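Local coordinates for protein serpin B3 (Homo sapiens, PDB 4ZK3) that belongs to the serpin family, probably inhibits proteases, and is linked to the psoriasis-associated Pso p27, at residues I210-F221 against M275-R286. Residues are numbered along the deposited sequence; the frame is centred on the assembly and turned at random.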
ATOM      1  N   ILE A 210      23.304   0.267  12.289  1.00 29.18           N
ATOM      2  CA  ILE A 210      21.878   0.109  12.442  1.00 30.15           C
ATOM      3  C   ILE A 210      21.610  -0.345  13.876  1.00 29.81           C
ATOM      4  O   ILE A 210      22.430  -1.012  14.512  1.00 31.83           O
ATOM      5  CB  ILE A 210      21.302  -0.940  11.419  1.00 31.08           C
ATOM      6  CG1 ILE A 210      19.892  -0.529  11.003  1.00 33.70           C
ATOM      7  CG2 ILE A 210      21.390  -2.371  12.011  1.00 31.31           C
ATOM      8  CD1 ILE A 210      19.308  -1.293   9.834  1.00 36.27           C
ATOM      9  N   GLN A 211      20.442  -0.015  14.400  1.00 29.88           N
ATOM     10  CA  GLN A 211      20.062  -0.507  15.711  1.00 27.84           C
ATOM     11  C   GLN A 211      19.305  -1.824  15.513  1.00 27.49           C
ATOM     12  O   GLN A 211      18.219  -1.866  14.888  1.00 27.05           O
ATOM     13  CB  GLN A 211      19.232   0.533  16.449  1.00 31.74           C
ATOM     14  CG  GLN A 211      19.980   1.832  16.754  1.00 34.76           C
ATOM     15  CD  GLN A 211      21.103   1.602  17.765  1.00 36.34           C
ATOM     16  OE1 GLN A 211      22.286   1.694  17.419  1.00 41.49           O
ATOM     17  NE2 GLN A 211      20.740   1.218  18.970  1.00 36.68           N
ATOM     18  N   MET A 212      19.874  -2.912  16.009  1.00 29.13           N
ATOM     19  CA  MET A 212      19.289  -4.244  15.807  1.00 29.87           C
ATOM     20  C   MET A 212      18.529  -4.741  17.000  1.00 29.44           C
ATOM     21  O   MET A 212      19.097  -4.935  18.056  1.00 31.75           O
ATOM     22  CB  MET A 212      20.369  -5.290  15.430  1.00 31.29           C
ATOM     23  CG  MET A 212      19.763  -6.655  15.013  1.00 31.40           C
ATOM     24  SD  MET A 212      18.912  -6.499  13.409  1.00 29.37           S
ATOM     25  CE  MET A 212      20.272  -6.363  12.283  1.00 31.69           C
ATOM     26  N   MET A 213      17.229  -5.008  16.828  1.00 27.50           N
ATOM     27  CA  MET A 213      16.435  -5.527  17.927  1.00 26.37           C
ATOM     28  C   MET A 213      16.554  -7.044  17.905  1.00 26.77           C
ATOM     29  O   MET A 213      16.750  -7.650  16.846  1.00 30.75           O
ATOM     30  CB  MET A 213      14.959  -5.122  17.828  1.00 25.39           C
ATOM     31  CG  MET A 213      14.700  -3.672  17.451  1.00 27.31           C
ATOM     32  SD  MET A 213      12.929  -3.319  17.341  1.00 28.98           S
ATOM     33  CE  MET A 213      12.356  -4.429  16.041  1.00 30.04           C
ATOM     34  N   ARG A 214      16.419  -7.663  19.048  1.00 25.05           N
ATOM     35  CA  ARG A 214      16.737  -9.089  19.182  1.00 28.78           C
ATOM     36  C   ARG A 214      15.794  -9.700  20.188  1.00 29.97           C
ATOM     37  O   ARG A 214      15.494  -9.078  21.192  1.00 33.34           O
ATOM     38  CB  ARG A 214      18.167  -9.289  19.640  1.00 31.03           C
ATOM     39  CG  ARG A 214      19.183  -8.603  18.713  1.00 39.59           C
ATOM     40  CD  ARG A 214      20.677  -8.882  18.957  1.00 44.71           C
ATOM     41  NE  ARG A 214      21.195  -8.231  20.139  1.00 46.47           N
ATOM     42  CZ  ARG A 214      21.138  -8.743  21.365  1.00 55.45           C
ATOM     43  NH1 ARG A 214      20.536  -9.907  21.578  1.00 59.69           N
ATOM     44  NH2 ARG A 214      21.664  -8.087  22.398  1.00 53.57           N
ATOM     45  N   GLN A 215      15.275 -10.885  19.860  1.00 28.96           N
ATOM     46  CA  GLN A 215      14.477 -11.667  20.763  1.00 34.08           C
ATOM     47  C   GLN A 215      14.488 -13.123  20.289  1.00 32.90           C
ATOM     48  O   GLN A 215      14.751 -13.389  19.124  1.00 28.85           O
ATOM     49  CB  GLN A 215      13.032 -11.144  20.866  1.00 37.31           C
ATOM     50  CG  GLN A 215      12.143 -11.424  19.649  1.00 36.95           C
ATOM     51  CD  GLN A 215      10.696 -11.004  19.868  1.00 40.11           C
ATOM     52  OE1 GLN A 215      10.229 -10.013  19.304  1.00 41.57           O
ATOM     53  NE2 GLN A 215       9.993 -11.725  20.716  1.00 44.92           N
ATOM     54  N   TYR A 216      14.235 -14.020  21.241  1.00 37.10           N
ATOM     55  CA  TYR A 216      14.249 -15.479  21.072  1.00 44.48           C
ATOM     56  C   TYR A 216      12.860 -15.875  21.479  1.00 43.62           C
ATOM     57  O   TYR A 216      12.450 -15.603  22.599  1.00 44.21           O
ATOM     58  CB  TYR A 216      15.272 -16.168  22.009  1.00 51.09           C
ATOM     59  CG  TYR A 216      15.495 -17.668  21.746  1.00 60.68           C
ATOM     60  CD1 TYR A 216      16.415 -18.089  20.788  1.00 60.75           C
ATOM     61  CD2 TYR A 216      14.799 -18.661  22.472  1.00 62.10           C
ATOM     62  CE1 TYR A 216      16.627 -19.437  20.535  1.00 64.09           C
ATOM     63  CE2 TYR A 216      15.006 -20.021  22.224  1.00 60.85           C
ATOM     64  CZ  TYR A 216      15.919 -20.401  21.251  1.00 64.59           C
ATOM     65  OH  TYR A 216      16.157 -21.730  20.953  1.00 59.40           O
ATOM     66  N   THR A 217      12.120 -16.466  20.557  1.00 44.02           N
ATOM     67  CA  THR A 217      10.713 -16.838  20.798  1.00 45.71           C
ATOM     68  C   THR A 217      10.224 -17.737  19.659  1.00 36.82           C
ATOM     69  O   THR A 217      10.931 -17.924  18.669  1.00 37.82           O
ATOM     70  CB  THR A 217       9.823 -15.581  20.982  1.00 51.82           C
ATOM     71  OG1 THR A 217       8.450 -15.897  20.740  1.00 55.27           O
ATOM     72  CG2 THR A 217      10.246 -14.514  20.040  1.00 56.01           C
ATOM     73  N   SER A 218       9.074 -18.364  19.827  1.00 36.81           N
ATOM     74  CA  SER A 218       8.576 -19.209  18.750  1.00 42.00           C
ATOM     75  C   SER A 218       7.585 -18.474  17.832  1.00 40.24           C
ATOM     76  O   SER A 218       6.741 -17.710  18.277  1.00 46.44           O
ATOM     77  CB  SER A 218       7.985 -20.504  19.291  1.00 43.81           C
ATOM     78  OG  SER A 218       6.648 -20.321  19.596  1.00 45.81           O
ATOM     79  N   PHE A 219       7.725 -18.710  16.538  1.00 38.76           N
ATOM     80  CA  PHE A 219       6.986 -17.987  15.514  1.00 39.48           C
ATOM     81  C   PHE A 219       6.661 -19.016  14.464  1.00 34.68           C
ATOM     82  O   PHE A 219       7.411 -19.976  14.349  1.00 33.59           O
ATOM     83  CB  PHE A 219       7.916 -16.987  14.830  1.00 35.83           C
ATOM     84  CG  PHE A 219       8.256 -15.768  15.630  1.00 37.89           C
ATOM     85  CD1 PHE A 219       7.281 -14.849  15.996  1.00 37.86           C
ATOM     86  CD2 PHE A 219       9.590 -15.485  15.936  1.00 38.07           C
ATOM     87  CE1 PHE A 219       7.637 -13.705  16.690  1.00 38.80           C
ATOM     88  CE2 PHE A 219       9.942 -14.346  16.613  1.00 33.71           C
ATOM     89  CZ  PHE A 219       8.973 -13.452  16.989  1.00 34.30           C
ATOM     90  N   HIS A 220       5.629 -18.797  13.656  1.00 32.60           N
ATOM     91  CA  HIS A 220       5.469 -19.572  12.417  1.00 35.68           C
ATOM     92  C   HIS A 220       6.602 -19.227  11.450  1.00 35.45           C
ATOM     93  O   HIS A 220       6.888 -18.053  11.140  1.00 30.71           O
ATOM     94  CB  HIS A 220       4.100 -19.341  11.726  1.00 37.28           C
ATOM     95  CG  HIS A 220       2.942 -19.856  12.517  1.00 39.24           C
ATOM     96  ND1 HIS A 220       2.009 -19.029  13.103  1.00 43.72           N
ATOM     97  CD2 HIS A 220       2.593 -21.118  12.861  1.00 38.21           C
ATOM     98  CE1 HIS A 220       1.140 -19.757  13.784  1.00 44.17           C
ATOM     99  NE2 HIS A 220       1.474 -21.028  13.656  1.00 41.03           N
ATOM    100  N   PHE A 221       7.233 -20.289  10.969  1.00 34.14           N
ATOM    101  CA  PHE A 221       8.451 -20.237  10.238  1.00 32.64           C
ATOM    102  C   PHE A 221       8.425 -21.231   9.052  1.00 32.17           C
ATOM    103  O   PHE A 221       7.744 -22.253   9.080  1.00 29.34           O
ATOM    104  CB  PHE A 221       9.626 -20.524  11.199  1.00 34.73           C
ATOM    105  CG  PHE A 221      10.941 -20.684  10.498  1.00 37.56           C
ATOM    106  CD1 PHE A 221      11.297 -21.908   9.918  1.00 32.67           C
ATOM    107  CD2 PHE A 221      11.817 -19.616  10.385  1.00 37.35           C
ATOM    108  CE1 PHE A 221      12.477 -22.060   9.219  1.00 31.28           C
ATOM    109  CE2 PHE A 221      13.001 -19.761   9.686  1.00 36.37           C
ATOM    110  CZ  PHE A 221      13.343 -20.995   9.105  1.00 35.48           C
ATOM    111  N   MET A 275       3.683 -23.230   7.098  1.00 33.59           N
ATOM    112  CA  MET A 275       4.702 -22.846   8.035  1.00 35.34           C
ATOM    113  C   MET A 275       4.497 -23.627   9.345  1.00 34.60           C
ATOM    114  O   MET A 275       3.471 -24.271   9.551  1.00 36.71           O
ATOM    115  CB  MET A 275       4.581 -21.351   8.271  1.00 31.87           C
ATOM    116  CG  MET A 275       4.504 -20.518   7.006  1.00 33.14           C
ATOM    117  SD  MET A 275       4.441 -18.729   7.318  1.00 36.33           S
ATOM    118  CE  MET A 275       3.159 -18.574   8.525  1.00 36.01           C
ATOM    119  N   ARG A 276       5.481 -23.555  10.238  1.00 36.22           N
ATOM    120  CA  ARG A 276       5.465 -24.344  11.450  1.00 34.60           C
ATOM    121  C   ARG A 276       5.946 -23.489  12.599  1.00 36.11           C
ATOM    122  O   ARG A 276       6.891 -22.722  12.442  1.00 35.87           O
ATOM    123  CB  ARG A 276       6.419 -25.568  11.301  1.00 36.17           C
ATOM    124  CG  ARG A 276       6.239 -26.378  10.018  1.00 35.95           C
ATOM    125  CD  ARG A 276       4.943 -27.147  10.161  1.00 39.31           C
ATOM    126  NE  ARG A 276       4.538 -27.946   9.015  1.00 36.61           N
ATOM    127  CZ  ARG A 276       3.561 -27.658   8.162  1.00 42.12           C
ATOM    128  NH1 ARG A 276       2.890 -26.512   8.229  1.00 41.32           N
ATOM    129  NH2 ARG A 276       3.281 -28.522   7.187  1.00 48.72           N
ATOM    130  N   GLU A 277       5.354 -23.677  13.769  1.00 38.09           N
ATOM    131  CA  GLU A 277       5.852 -23.040  14.984  1.00 44.16           C
ATOM    132  C   GLU A 277       7.244 -23.579  15.219  1.00 39.24           C
ATOM    133  O   GLU A 277       7.457 -24.749  15.023  1.00 39.05           O
ATOM    134  CB  GLU A 277       4.931 -23.325  16.164  1.00 48.34           C
ATOM    135  CG  GLU A 277       3.693 -22.444  16.165  1.00 54.29           C
ATOM    136  CD  GLU A 277       4.023 -20.966  16.411  1.00 64.45           C
ATOM    137  OE1 GLU A 277       3.125 -20.129  16.179  1.00 71.19           O
ATOM    138  OE2 GLU A 277       5.172 -20.632  16.820  1.00 67.49           O
ATOM    139  N   THR A 278       8.193 -22.693  15.519  1.00 39.58           N
ATOM    140  CA  THR A 278       9.641 -22.954  15.501  1.00 38.25           C
ATOM    141  C   THR A 278      10.288 -21.849  16.349  1.00 42.21           C
ATOM    142  O   THR A 278       9.852 -20.659  16.270  1.00 39.69           O
ATOM    143  CB  THR A 278      10.223 -22.800  14.060  1.00 43.47           C
ATOM    144  OG1 THR A 278       9.426 -23.502  13.098  1.00 37.54           O
ATOM    145  CG2 THR A 278      11.688 -23.254  13.979  1.00 40.95           C
ATOM    146  N   ARG A 279      11.296 -22.190  17.154  1.00 40.56           N
ATOM    147  CA  ARG A 279      12.029 -21.182  17.962  1.00 42.18           C
ATOM    148  C   ARG A 279      13.142 -20.495  17.165  1.00 41.76           C
ATOM    149  O   ARG A 279      13.965 -21.173  16.565  1.00 44.74           O
ATOM    150  CB  ARG A 279      12.603 -21.837  19.203  1.00 49.00           C
ATOM    151  CG  ARG A 279      11.530 -22.526  20.045  1.00 56.26           C
ATOM    152  CD  ARG A 279      12.060 -23.110  21.347  1.00 60.10           C
ATOM    153  NE  ARG A 279      12.010 -24.575  21.316  1.00 68.06           N
ATOM    154  CZ  ARG A 279      13.003 -25.368  20.913  1.00 71.32           C
ATOM    155  NH1 ARG A 279      14.167 -24.862  20.500  1.00 73.12           N
ATOM    156  NH2 ARG A 279      12.837 -26.687  20.926  1.00 74.73           N
ATOM    157  N   VAL A 280      13.153 -19.152  17.153  1.00 40.55           N
ATOM    158  CA  VAL A 280      14.068 -18.340  16.287  1.00 40.70           C
ATOM    159  C   VAL A 280      14.855 -17.199  17.074  1.00 39.63           C
ATOM    160  O   VAL A 280      14.106 -16.521  17.861  1.00 40.61           O
ATOM    161  CB  VAL A 280      13.125 -17.741  15.191  1.00 41.70           C
ATOM    162  CG1 VAL A 280      13.872 -16.839  14.208  1.00 42.91           C
ATOM    163  CG2 VAL A 280      12.359 -18.860  14.437  1.00 40.43           C
ATOM    164  N   ASP A 281      16.245 -17.029  16.971  1.00 39.13           N
ATOM    165  CA  ASP A 281      17.049 -15.727  17.376  1.00 35.99           C
ATOM    166  C   ASP A 281      16.506 -14.903  16.185  1.00 31.19           C
ATOM    167  O   ASP A 281      17.004 -15.009  15.048  1.00 31.38           O
ATOM    168  CB  ASP A 281      18.783 -15.582  17.582  1.00 30.27           C
ATOM    169  CG  ASP A 281      19.317 -14.338  18.697  1.00 29.55           C
ATOM    170  OD1 ASP A 281      18.727 -14.256  19.763  1.00 46.02           O
ATOM    171  OD2 ASP A 281      20.233 -13.383  18.728  1.00 11.94           O
ATOM    172  N   LEU A 282      15.439 -14.133  16.436  1.00 31.60           N
ATOM    173  CA  LEU A 282      15.023 -13.107  15.470  1.00 28.90           C
ATOM    174  C   LEU A 282      15.815 -11.844  15.754  1.00 25.97           C
ATOM    175  O   LEU A 282      15.741 -11.329  16.831  1.00 26.49           O
ATOM    176  CB  LEU A 282      13.526 -12.807  15.599  1.00 30.79           C
ATOM    177  CG  LEU A 282      12.961 -11.578  14.860  1.00 26.16           C
ATOM    178  CD1 LEU A 282      13.282 -11.647  13.361  1.00 24.92           C
ATOM    179  CD2 LEU A 282      11.487 -11.531  15.183  1.00 28.99           C
ATOM    180  N   HIS A 283      16.582 -11.389  14.774  1.00 27.54           N
ATOM    181  CA  HIS A 283      17.221 -10.072  14.805  1.00 26.68           C
ATOM    182  C   HIS A 283      16.528  -9.261  13.713  1.00 27.08           C
ATOM    183  O   HIS A 283      16.587  -9.604  12.490  1.00 32.17           O
ATOM    184  CB  HIS A 283      18.733 -10.165  14.560  1.00 26.67           C
ATOM    185  CG  HIS A 283      19.513 -10.891  15.643  1.00 27.21           C
ATOM    186  ND1 HIS A 283      20.894 -10.978  15.607  1.00 32.33           N
ATOM    187  CD2 HIS A 283      19.132 -11.530  16.779  1.00 27.38           C
ATOM    188  CE1 HIS A 283      21.321 -11.666  16.654  1.00 31.37           C
ATOM    189  NE2 HIS A 283      20.280 -12.027  17.377  1.00 29.92           N
ATOM    190  N   LEU A 284      15.855  -8.194  14.146  1.00 26.76           N
ATOM    191  CA  LEU A 284      15.117  -7.277  13.253  1.00 26.55           C
ATOM    192  C   LEU A 284      15.514  -5.847  13.561  1.00 23.88           C
ATOM    193  O   LEU A 284      15.492  -5.454  14.709  1.00 22.77           O
ATOM    194  CB  LEU A 284      13.605  -7.471  13.521  1.00 26.01           C
ATOM    195  CG  LEU A 284      12.624  -6.771  12.561  1.00 23.77           C
ATOM    196  CD1 LEU A 284      12.618  -7.424  11.189  1.00 24.86           C
ATOM    197  CD2 LEU A 284      11.216  -6.731  13.121  1.00 25.90           C
ATOM    198  N   PRO A 285      15.904  -5.077  12.562  1.00 23.16           N
ATOM    199  CA  PRO A 285      16.340  -3.705  12.823  1.00 22.00           C
ATOM    200  C   PRO A 285      15.163  -2.736  13.114  1.00 24.73           C
ATOM    201  O   PRO A 285      14.025  -2.958  12.692  1.00 24.71           O
ATOM    202  CB  PRO A 285      17.067  -3.324  11.557  1.00 25.21           C
ATOM    203  CG  PRO A 285      16.393  -4.171  10.493  1.00 25.22           C
ATOM    204  CD  PRO A 285      16.032  -5.450  11.156  1.00 22.18           C
ATOM    205  N   ARG A 286      15.445  -1.708  13.900  1.00 23.96           N
ATOM    206  CA  ARG A 286      14.574  -0.547  14.002  1.00 24.92           C
ATOM    207  C   ARG A 286      14.796   0.097  12.691  1.00 25.70           C
ATOM    208  O   ARG A 286      15.950   0.207  12.257  1.00 27.57           O
ATOM    209  CB  ARG A 286      15.064   0.428  15.079  1.00 26.53           C
ATOM    210  CG  ARG A 286      14.946  -0.088  16.484  1.00 25.19           C
ATOM    211  CD  ARG A 286      15.409   0.914  17.576  1.00 28.83           C
ATOM    212  NE  ARG A 286      14.967   2.272  17.325  1.00 32.09           N
ATOM    213  CZ  ARG A 286      13.939   2.896  17.900  1.00 35.28           C
ATOM    214  NH1 ARG A 286      13.216   2.355  18.873  1.00 40.28           N
ATOM    215  NH2 ARG A 286      13.658   4.114  17.503  1.00 35.15           N
TER
HETATM  216  O   HOH W   1      18.148   1.497  13.238  1.00 30.85           O
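The imidazole of H283 carries the aliphatic part of R214 over one face: CD stands 3.6 Å from the ring centroid, almost on the ring normal, in a CH-pi contact. With CG anti to the carbonyl carbon in both residues (chi1 -56° in R214), the two side chains run side by side. The guanidinium lies beyond the ring, its plane turned 66° from it. On the same sheet face but near the far end, E277 bends at chi2 (-67°) and sets OE1 over the centre of the H220 ring, 3.1 Å from NE2 yet at an angle too poor for a hydrogen bond; H220 ND1 instead bonds E233. Between these pairs, the hydroxyl of Y216 comes to the guanidinium edge of R279, 3.7 Å from NH1.

The opposite face, though it also bears T217 and T278, brings apolar side chains together. V280 CB lies at the edge of the F219 ring, near its plane, while L282 CD2 reaches 3.5 Å from F219 CE2, and M213 CE meets L284 CD2. Between the two faces runs an antiparallel ladder of eleven backbone bonds, two of them weak (T217 N to V280 O and T278 N to F219 O). R276 O is gripped twice, by F221 N and by T278 OG1 (2.7 Å), from opposite faces of its carbonyl plane. A water joins Q211 N to R286 O.

The pair illustrates the central pairing of serpin sheet C, flanked by strands 196-201 and 361-364, the latter just after the reactive-centre region. Strand 206-224 also pairs with strand 229-235. F363 of strand 361-364 and L232 of strand 229-235 pack on L282, H364 stacks on H283, and E338 takes a salt bridge from R286.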